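Local atomic coordinates of LPXTG cell wall surface protein (Streptococcus gordonii, PDB entry 4IGB), a protein that is anchored to the streptococcal cell wall and probably acts as a surface adhesin, of which this chain is the N-terminal N1 and N2 part. Residues C[292-297]-C[422-427]; C[315-320]-C[389-394]. All coordinates share one frame; numbering follows the deposited sequence.

Contact 1: residues C[292-297]-C[422-427]; sequences DPRPVL and SAPSNQ
The hydroxyl OG of Ser425 lies against Leu297 of the facing segment, 3.6 Å from Leu297 CD2, and is held by two hydrogen bonds. It donates to Asn426 O at 2.7 Å, and it also hydrogen-bonds Val414 N on strand 409-418. A chi1 of 66° turns OG back over its own backbone, toward the carbonyl of the next residue. Pro295 packs on the same segment. Its CB meets Ser425 CB at 3.7 Å, its CG reaches Ala423 O, 3.7 Å away, and its CD lies near Pro424 O. The chain of Arg294 bends at chi3 (26°) and lays its guanidinium beside residues 424-426. Pro424 CG sits over one face, toward the rim. Ser425 O and Asn426 N lie at the edge. Arg294 NH2 gives Ser425 O a weak, bent hydrogen bond of 2.9 Å, while Arg294 NE comes within 3.0 Å of Pro424 O. A CA-H...O contact joins Ser425 CA to Pro295 O at 3.2 Å. Two prolines take part here, and neither has a backbone N-H to give. The segments belong to the N2 domain, just ahead of the parallel pairing of strands 296-304 and 428-432 in a mixed beta-sheet, consistent with the adhesin-like fold expected of this family.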
ATOM      1  N   ASP C 292       1.660 -12.567   8.999  1.00 29.23           N
ATOM      2  CA  ASP C 292       2.925 -13.237   9.258  1.00 28.31           C
ATOM      3  C   ASP C 292       2.988 -13.546  10.745  1.00 28.25           C
ATOM      4  O   ASP C 292       3.047 -12.636  11.566  1.00 36.09           O
ATOM      5  CB  ASP C 292       4.066 -12.302   8.840  1.00 39.83           C
ATOM      6  CG  ASP C 292       5.446 -12.941   8.952  1.00 50.25           C
ATOM      7  OD1 ASP C 292       5.584 -13.990   9.618  1.00 52.44           O
ATOM      8  OD2 ASP C 292       6.403 -12.369   8.381  1.00 53.10           O
ATOM      9  N   PRO C 293       2.973 -14.839  11.102  1.00 29.35           N
ATOM     10  CA  PRO C 293       3.052 -15.982  10.189  1.00 25.36           C
ATOM     11  C   PRO C 293       1.737 -16.297   9.484  1.00 20.76           C
ATOM     12  O   PRO C 293       0.650 -16.076  10.020  1.00 22.02           O
ATOM     13  CB  PRO C 293       3.423 -17.133  11.121  1.00 35.73           C
ATOM     14  CG  PRO C 293       2.752 -16.770  12.412  1.00 37.60           C
ATOM     15  CD  PRO C 293       2.813 -15.268  12.506  1.00 36.93           C
ATOM     16  N   ARG C 294       1.870 -16.798   8.263  1.00 22.02           N
ATOM     17  CA  ARG C 294       0.756 -17.276   7.462  1.00 31.06           C
ATOM     18  C   ARG C 294       0.060 -18.455   8.152  1.00 24.16           C
ATOM     19  O   ARG C 294       0.665 -19.132   8.972  1.00 25.76           O
ATOM     20  CB  ARG C 294       1.277 -17.672   6.080  1.00 22.21           C
ATOM     21  CG  ARG C 294       1.747 -16.449   5.275  1.00 45.35           C
ATOM     22  CD  ARG C 294       2.433 -16.850   3.981  1.00 44.68           C
ATOM     23  NE  ARG C 294       1.956 -18.151   3.519  1.00 46.33           N
ATOM     24  CZ  ARG C 294       2.188 -18.648   2.310  1.00 49.66           C
ATOM     25  NH1 ARG C 294       2.887 -17.944   1.428  1.00 47.51           N
ATOM     26  NH2 ARG C 294       1.717 -19.847   1.982  1.00 36.47           N
ATOM     27  N   PRO C 295      -1.221 -18.682   7.844  1.00 23.87           N
ATOM     28  CA  PRO C 295      -1.934 -19.839   8.406  1.00 20.31           C
ATOM     29  C   PRO C 295      -1.112 -21.110   8.219  1.00 21.51           C
ATOM     30  O   PRO C 295      -0.480 -21.268   7.172  1.00 21.39           O
ATOM     31  CB  PRO C 295      -3.182 -19.934   7.525  1.00 20.78           C
ATOM     32  CG  PRO C 295      -3.362 -18.580   6.977  1.00 20.37           C
ATOM     33  CD  PRO C 295      -1.995 -18.023   6.782  1.00 19.07           C
ATOM     34  N   VAL C 296      -1.130 -21.994   9.212  1.00 18.41           N
ATOM     35  CA  VAL C 296      -0.461 -23.288   9.121  1.00 21.75           C
ATOM     36  C   VAL C 296      -1.492 -24.405   8.914  1.00 22.29           C
ATOM     37  O   VAL C 296      -2.469 -24.503   9.649  1.00 25.45           O
ATOM     38  CB  VAL C 296       0.366 -23.581  10.396  1.00 26.39           C
ATOM     39  CG1 VAL C 296       0.888 -25.017  10.389  1.00 17.82           C
ATOM     40  CG2 VAL C 296       1.518 -22.565  10.536  1.00 21.40           C
ATOM     41  N   LEU C 297      -1.255 -25.245   7.917  1.00 19.93           N
ATOM     42  CA  LEU C 297      -2.187 -26.290   7.535  1.00 20.35           C
ATOM     43  C   LEU C 297      -1.526 -27.646   7.688  1.00 21.61           C
ATOM     44  O   LEU C 297      -0.391 -27.841   7.253  1.00 23.05           O
ATOM     45  CB  LEU C 297      -2.624 -26.105   6.079  1.00 22.38           C
ATOM     46  CG  LEU C 297      -3.665 -27.061   5.477  1.00 24.67           C
ATOM     47  CD1 LEU C 297      -4.986 -26.998   6.242  1.00 18.57           C
ATOM     48  CD2 LEU C 297      -3.908 -26.733   4.000  1.00 16.12           C
ATOM     49  N   SER C 422      -5.876 -11.083   2.163  1.00 13.70           N
ATOM     50  CA  SER C 422      -5.835 -12.532   2.250  1.00 22.93           C
ATOM     51  C   SER C 422      -4.423 -13.062   2.329  1.00 23.53           C
ATOM     52  O   SER C 422      -3.468 -12.403   1.907  1.00 22.41           O
ATOM     53  CB  SER C 422      -6.586 -13.200   1.089  1.00 26.79           C
ATOM     54  OG  SER C 422      -6.383 -12.494  -0.111  1.00 34.91           O
ATOM     55  N   ALA C 423      -4.316 -14.263   2.882  1.00 17.64           N
ATOM     56  CA  ALA C 423      -3.055 -14.964   3.015  1.00 24.12           C
ATOM     57  C   ALA C 423      -3.337 -16.449   2.925  1.00 24.03           C
ATOM     58  O   ALA C 423      -4.071 -16.992   3.750  1.00 21.76           O
ATOM     59  CB  ALA C 423      -2.408 -14.643   4.361  1.00 23.20           C
ATOM     60  N   PRO C 424      -2.751 -17.114   1.926  1.00 23.01           N
ATOM     61  CA  PRO C 424      -2.837 -18.574   1.852  1.00 22.88           C
ATOM     62  C   PRO C 424      -2.016 -19.258   2.959  1.00 27.92           C
ATOM     63  O   PRO C 424      -1.040 -18.697   3.460  1.00 25.89           O
ATOM     64  CB  PRO C 424      -2.248 -18.879   0.473  1.00 27.91           C
ATOM     65  CG  PRO C 424      -1.311 -17.736   0.208  1.00 32.38           C
ATOM     66  CD  PRO C 424      -1.971 -16.540   0.814  1.00 27.31           C
ATOM     67  N   SER C 425      -2.434 -20.456   3.345  1.00 17.95           N
ATOM     68  CA  SER C 425      -1.663 -21.301   4.235  1.00 18.10           C
ATOM     69  C   SER C 425      -0.571 -21.939   3.393  1.00 20.45           C
ATOM     70  O   SER C 425      -0.508 -21.725   2.189  1.00 16.54           O
ATOM     71  CB  SER C 425      -2.555 -22.410   4.799  1.00 19.46           C
ATOM     72  OG  SER C 425      -2.966 -23.296   3.756  1.00 19.44           O
ATOM     73  N   ASN C 426       0.287 -22.731   4.018  1.00 21.49           N
ATOM     74  CA  ASN C 426       1.152 -23.600   3.246  1.00 24.96           C
ATOM     75  C   ASN C 426       0.255 -24.618   2.544  1.00 31.66           C
ATOM     76  O   ASN C 426      -0.897 -24.812   2.937  1.00 27.27           O
ATOM     77  CB  ASN C 426       2.120 -24.324   4.166  1.00 22.80           C
ATOM     78  CG  ASN C 426       1.409 -25.180   5.189  1.00 20.34           C
ATOM     79  OD1 ASN C 426       1.350 -26.406   5.060  1.00 27.55           O
ATOM     80  ND2 ASN C 426       0.851 -24.542   6.206  1.00 20.50           N
ATOM     81  N   GLN C 427       0.771 -25.259   1.507  1.00 21.69           N
ATOM     82  CA  GLN C 427       0.074 -26.378   0.903  1.00 24.36           C
ATOM     83  C   GLN C 427       0.301 -27.647   1.725  1.00 27.57           C
ATOM     84  O   GLN C 427       1.339 -27.795   2.365  1.00 24.82           O
ATOM     85  CB  GLN C 427       0.558 -26.592  -0.531  1.00 24.45           C
ATOM     86  CG  GLN C 427      -0.155 -27.713  -1.252  1.00 31.58           C
ATOM     87  CD  GLN C 427       0.754 -28.882  -1.572  1.00 50.05           C
ATOM     88  OE1 GLN C 427       0.910 -29.261  -2.740  1.00 43.05           O
ATOM     89  NE2 GLN C 427       1.359 -29.469  -0.536  1.00 36.97           N
TER

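Contact 2: residues C[315-320]-C[389-394]; sequences KATFKV and DIIITY
Phe318 and Ile392 cross on the buried side of two antiparallel strands. Phe318 CE2 meets Ile392 CD1 at 3.7 Å, oblique to the ring. With chi1 at -58°, Phe318 CG stands beside its own backbone N, and one ring edge runs past Ile390 O. On the same face, Ala316 CB approaches the edge of the Tyr394 ring, 4.2 Å from Tyr394 CE2. Ile392 CG2 lies over one face of that ring, toward its rim. The other face of the sheet carries Lys315, Thr317, Ile391 and Thr393. There Thr317 and Ile391 lie side by side, with Thr317 CG2 4.0 Å from Ile391 CG1. The extended Lys315 chain passes Ile391 CG2. At the strand ends, Lys319 curls across Asp389. Its bend at chi4 (53°) brings Lys319 NZ to Asp389 OD2 in a 3.0 Å salt bridge on the syn side. A water takes the N-H of Val320 and donates to Asp389 OD1. The backbone is held by the hydrogen-bonded pairs Ala316-Ile392 and Phe318-Ile390, each with two bonds; Ala316 N to Ile392 O is 2.9 Å. Strand 311-318 lies between strands 296-304 and 390-398. Strand 390-398 in turn pairs with 344-353. The buried face packs on Met336 of strand 334-339 and on Val414 and Leu416 of strand 409-418.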
ATOM      1  N   LYS C 315      -6.268 -29.798   9.686  1.00 25.19           N
ATOM      2  CA  LYS C 315      -6.199 -28.907  10.827  1.00 25.32           C
ATOM      3  C   LYS C 315      -5.452 -27.636  10.437  1.00 23.92           C
ATOM      4  O   LYS C 315      -4.283 -27.677  10.064  1.00 25.03           O
ATOM      5  CB  LYS C 315      -5.500 -29.603  11.991  1.00 31.09           C
ATOM      6  CG  LYS C 315      -5.155 -28.695  13.147  1.00 26.38           C
ATOM      7  CD  LYS C 315      -4.729 -29.527  14.325  1.00 29.83           C
ATOM      8  CE  LYS C 315      -4.175 -28.683  15.444  1.00 46.69           C
ATOM      9  NZ  LYS C 315      -4.021 -29.508  16.673  1.00 47.77           N
ATOM     10  N   ALA C 316      -6.147 -26.510  10.526  1.00 22.42           N
ATOM     11  CA  ALA C 316      -5.618 -25.242  10.067  1.00 24.58           C
ATOM     12  C   ALA C 316      -5.527 -24.263  11.220  1.00 26.84           C
ATOM     13  O   ALA C 316      -6.525 -23.947  11.859  1.00 25.31           O
ATOM     14  CB  ALA C 316      -6.510 -24.669   8.961  1.00 22.26           C
ATOM     15  N   THR C 317      -4.325 -23.764  11.462  1.00 25.80           N
ATOM     16  CA  THR C 317      -4.093 -22.824  12.534  1.00 22.14           C
ATOM     17  C   THR C 317      -3.914 -21.445  11.932  1.00 21.10           C
ATOM     18  O   THR C 317      -3.052 -21.243  11.084  1.00 21.52           O
ATOM     19  CB  THR C 317      -2.840 -23.204  13.326  1.00 26.85           C
ATOM     20  OG1 THR C 317      -2.975 -24.548  13.799  1.00 31.77           O
ATOM     21  CG2 THR C 317      -2.648 -22.260  14.515  1.00 33.34           C
ATOM     22  N   PHE C 318      -4.756 -20.512  12.359  1.00 22.03           N
ATOM     23  CA  PHE C 318      -4.730 -19.143  11.858  1.00 24.49           C
ATOM     24  C   PHE C 318      -4.257 -18.210  12.975  1.00 27.50           C
ATOM     25  O   PHE C 318      -4.882 -18.129  14.020  1.00 28.42           O
ATOM     26  CB  PHE C 318      -6.131 -18.712  11.379  1.00 20.23           C
ATOM     27  CG  PHE C 318      -6.711 -19.587  10.289  1.00 22.49           C
ATOM     28  CD1 PHE C 318      -6.463 -19.313   8.950  1.00 19.32           C
ATOM     29  CD2 PHE C 318      -7.509 -20.682  10.606  1.00 21.88           C
ATOM     30  CE1 PHE C 318      -6.983 -20.114   7.947  1.00 18.59           C
ATOM     31  CE2 PHE C 318      -8.038 -21.497   9.604  1.00 20.07           C
ATOM     32  CZ  PHE C 318      -7.779 -21.208   8.275  1.00 20.70           C
ATOM     33  N   LYS C 319      -3.146 -17.514  12.773  1.00 30.70           N
ATOM     34  CA  LYS C 319      -2.793 -16.460  13.713  1.00 34.29           C
ATOM     35  C   LYS C 319      -3.317 -15.131  13.197  1.00 28.69           C
ATOM     36  O   LYS C 319      -2.985 -14.705  12.086  1.00 32.57           O
ATOM     37  CB  LYS C 319      -1.286 -16.400  13.980  1.00 35.84           C
ATOM     38  CG  LYS C 319      -0.798 -17.490  14.927  1.00 47.85           C
ATOM     39  CD  LYS C 319       0.558 -17.140  15.547  1.00 52.91           C
ATOM     40  CE  LYS C 319       0.992 -18.186  16.573  1.00 58.17           C
ATOM     41  NZ  LYS C 319       0.957 -19.579  16.021  1.00 47.89           N
ATOM     42  N   VAL C 320      -4.161 -14.497  14.001  1.00 27.97           N
ATOM     43  CA  VAL C 320      -4.733 -13.207  13.647  1.00 32.40           C
ATOM     44  C   VAL C 320      -3.642 -12.134  13.723  1.00 31.40           C
ATOM     45  O   VAL C 320      -2.900 -12.052  14.707  1.00 26.29           O
ATOM     46  CB  VAL C 320      -5.932 -12.869  14.555  1.00 40.42           C
ATOM     47  CG1 VAL C 320      -5.562 -13.093  16.002  1.00 43.99           C
ATOM     48  CG2 VAL C 320      -6.412 -11.441  14.325  1.00 38.89           C
ATOM     49  N   ASP C 389      -5.128 -17.464  18.654  1.00 34.90           N
ATOM     50  CA  ASP C 389      -5.204 -18.270  17.438  1.00 39.39           C
ATOM     51  C   ASP C 389      -6.582 -18.913  17.276  1.00 35.18           C
ATOM     52  O   ASP C 389      -7.250 -19.236  18.257  1.00 33.14           O
ATOM     53  CB  ASP C 389      -4.134 -19.364  17.451  1.00 34.56           C
ATOM     54  CG  ASP C 389      -2.727 -18.810  17.335  1.00 37.33           C
ATOM     55  OD1 ASP C 389      -2.569 -17.572  17.322  1.00 44.96           O
ATOM     56  OD2 ASP C 389      -1.776 -19.619  17.259  1.00 46.50           O
ATOM     57  N   ILE C 390      -6.996 -19.084  16.027  1.00 30.80           N
ATOM     58  CA  ILE C 390      -8.224 -19.786  15.710  1.00 24.93           C
ATOM     59  C   ILE C 390      -7.865 -21.063  14.953  1.00 33.37           C
ATOM     60  O   ILE C 390      -7.194 -21.019  13.922  1.00 33.12           O
ATOM     61  CB  ILE C 390      -9.141 -18.908  14.864  1.00 27.72           C
ATOM     62  CG1 ILE C 390      -9.602 -17.705  15.697  1.00 32.71           C
ATOM     63  CG2 ILE C 390     -10.319 -19.719  14.344  1.00 18.44           C
ATOM     64  CD1 ILE C 390     -10.307 -16.611  14.897  1.00 27.87           C
ATOM     65  N   ILE C 391      -8.287 -22.204  15.482  1.00 25.20           N
ATOM     66  CA  ILE C 391      -7.902 -23.474  14.905  1.00 30.55           C
ATOM     67  C   ILE C 391      -9.125 -24.190  14.364  1.00 28.39           C
ATOM     68  O   ILE C 391     -10.041 -24.524  15.109  1.00 33.64           O
ATOM     69  CB  ILE C 391      -7.166 -24.352  15.938  1.00 31.06           C
ATOM     70  CG1 ILE C 391      -5.911 -23.622  16.427  1.00 33.12           C
ATOM     71  CG2 ILE C 391      -6.828 -25.713  15.338  1.00 31.13           C
ATOM     72  CD1 ILE C 391      -5.191 -24.310  17.561  1.00 45.22           C
ATOM     73  N   ILE C 392      -9.146 -24.403  13.056  1.00 30.82           N
ATOM     74  CA  ILE C 392     -10.283 -25.058  12.425  1.00 21.44           C
ATOM     75  C   ILE C 392      -9.902 -26.456  12.005  1.00 26.41           C
ATOM     76  O   ILE C 392      -8.895 -26.654  11.326  1.00 25.40           O
ATOM     77  CB  ILE C 392     -10.786 -24.285  11.188  1.00 29.02           C
ATOM     78  CG1 ILE C 392     -11.123 -22.840  11.553  1.00 22.88           C
ATOM     79  CG2 ILE C 392     -12.019 -24.973  10.591  1.00 21.66           C
ATOM     80  CD1 ILE C 392     -11.661 -22.045  10.390  1.00 18.35           C
ATOM     81  N   THR C 393     -10.712 -27.426  12.415  1.00 26.25           N
ATOM     82  CA  THR C 393     -10.467 -28.818  12.082  1.00 21.49           C
ATOM     83  C   THR C 393     -11.584 -29.340  11.188  1.00 24.85           C
ATOM     84  O   THR C 393     -12.738 -29.387  11.592  1.00 23.61           O
ATOM     85  CB  THR C 393     -10.345 -29.666  13.352  1.00 28.64           C
ATOM     86  OG1 THR C 393      -9.200 -29.225  14.099  1.00 31.92           O
ATOM     87  CG2 THR C 393     -10.184 -31.137  13.006  1.00 26.29           C
ATOM     88  N   TYR C 394     -11.226 -29.704   9.960  1.00 22.26           N
ATOM     89  CA  TYR C 394     -12.189 -30.126   8.960  1.00 21.50           C
ATOM     90  C   TYR C 394     -12.181 -31.640   8.806  1.00 22.61           C
ATOM     91  O   TYR C 394     -11.150 -32.229   8.488  1.00 25.42           O
ATOM     92  CB  TYR C 394     -11.841 -29.526   7.595  1.00 18.19           C
ATOM     93  CG  TYR C 394     -11.673 -28.019   7.549  1.00 27.10           C
ATOM     94  CD1 TYR C 394     -12.751 -27.191   7.257  1.00 22.67           C
ATOM     95  CD2 TYR C 394     -10.431 -27.430   7.746  1.00 26.46           C
ATOM     96  CE1 TYR C 394     -12.606 -25.831   7.178  1.00 16.73           C
ATOM     97  CE2 TYR C 394     -10.270 -26.052   7.671  1.00 17.93           C
ATOM     98  CZ  TYR C 394     -11.361 -25.255   7.395  1.00 20.47           C
ATOM     99  OH  TYR C 394     -11.216 -23.880   7.322  1.00 21.42           O
TER
HETATM  100  O   HOH W   1      -3.309 -15.094  16.737  1.00 39.11           O

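Both contacts lie in the N2 domain and reach one mixed sheet, with centres about 10 Å apart. Residues 292-297 run from the loop into strand 296-304, which neighbours strand 311-318 of contact 2. Val296 O and Thr317 N, 2.7 Å apart, probably hydrogen-bond between the two. Pro295 also packs on Phe318, joining the buried sides of both contacts. Contact 2 is regular antiparallel pairing, with a salt bridge just past the strand ends. Its Phe318, Ile390 and Ile392 face is buried, while the Lys315 and Thr317 face is more exposed. Contact 1 is less regular. It has prolines, a serine hydroxyl and a weak arginine bond to a backbone carbonyl. Pro295, Leu297, Ala423 and Ser425 are buried there, beside the partly exposed Arg294.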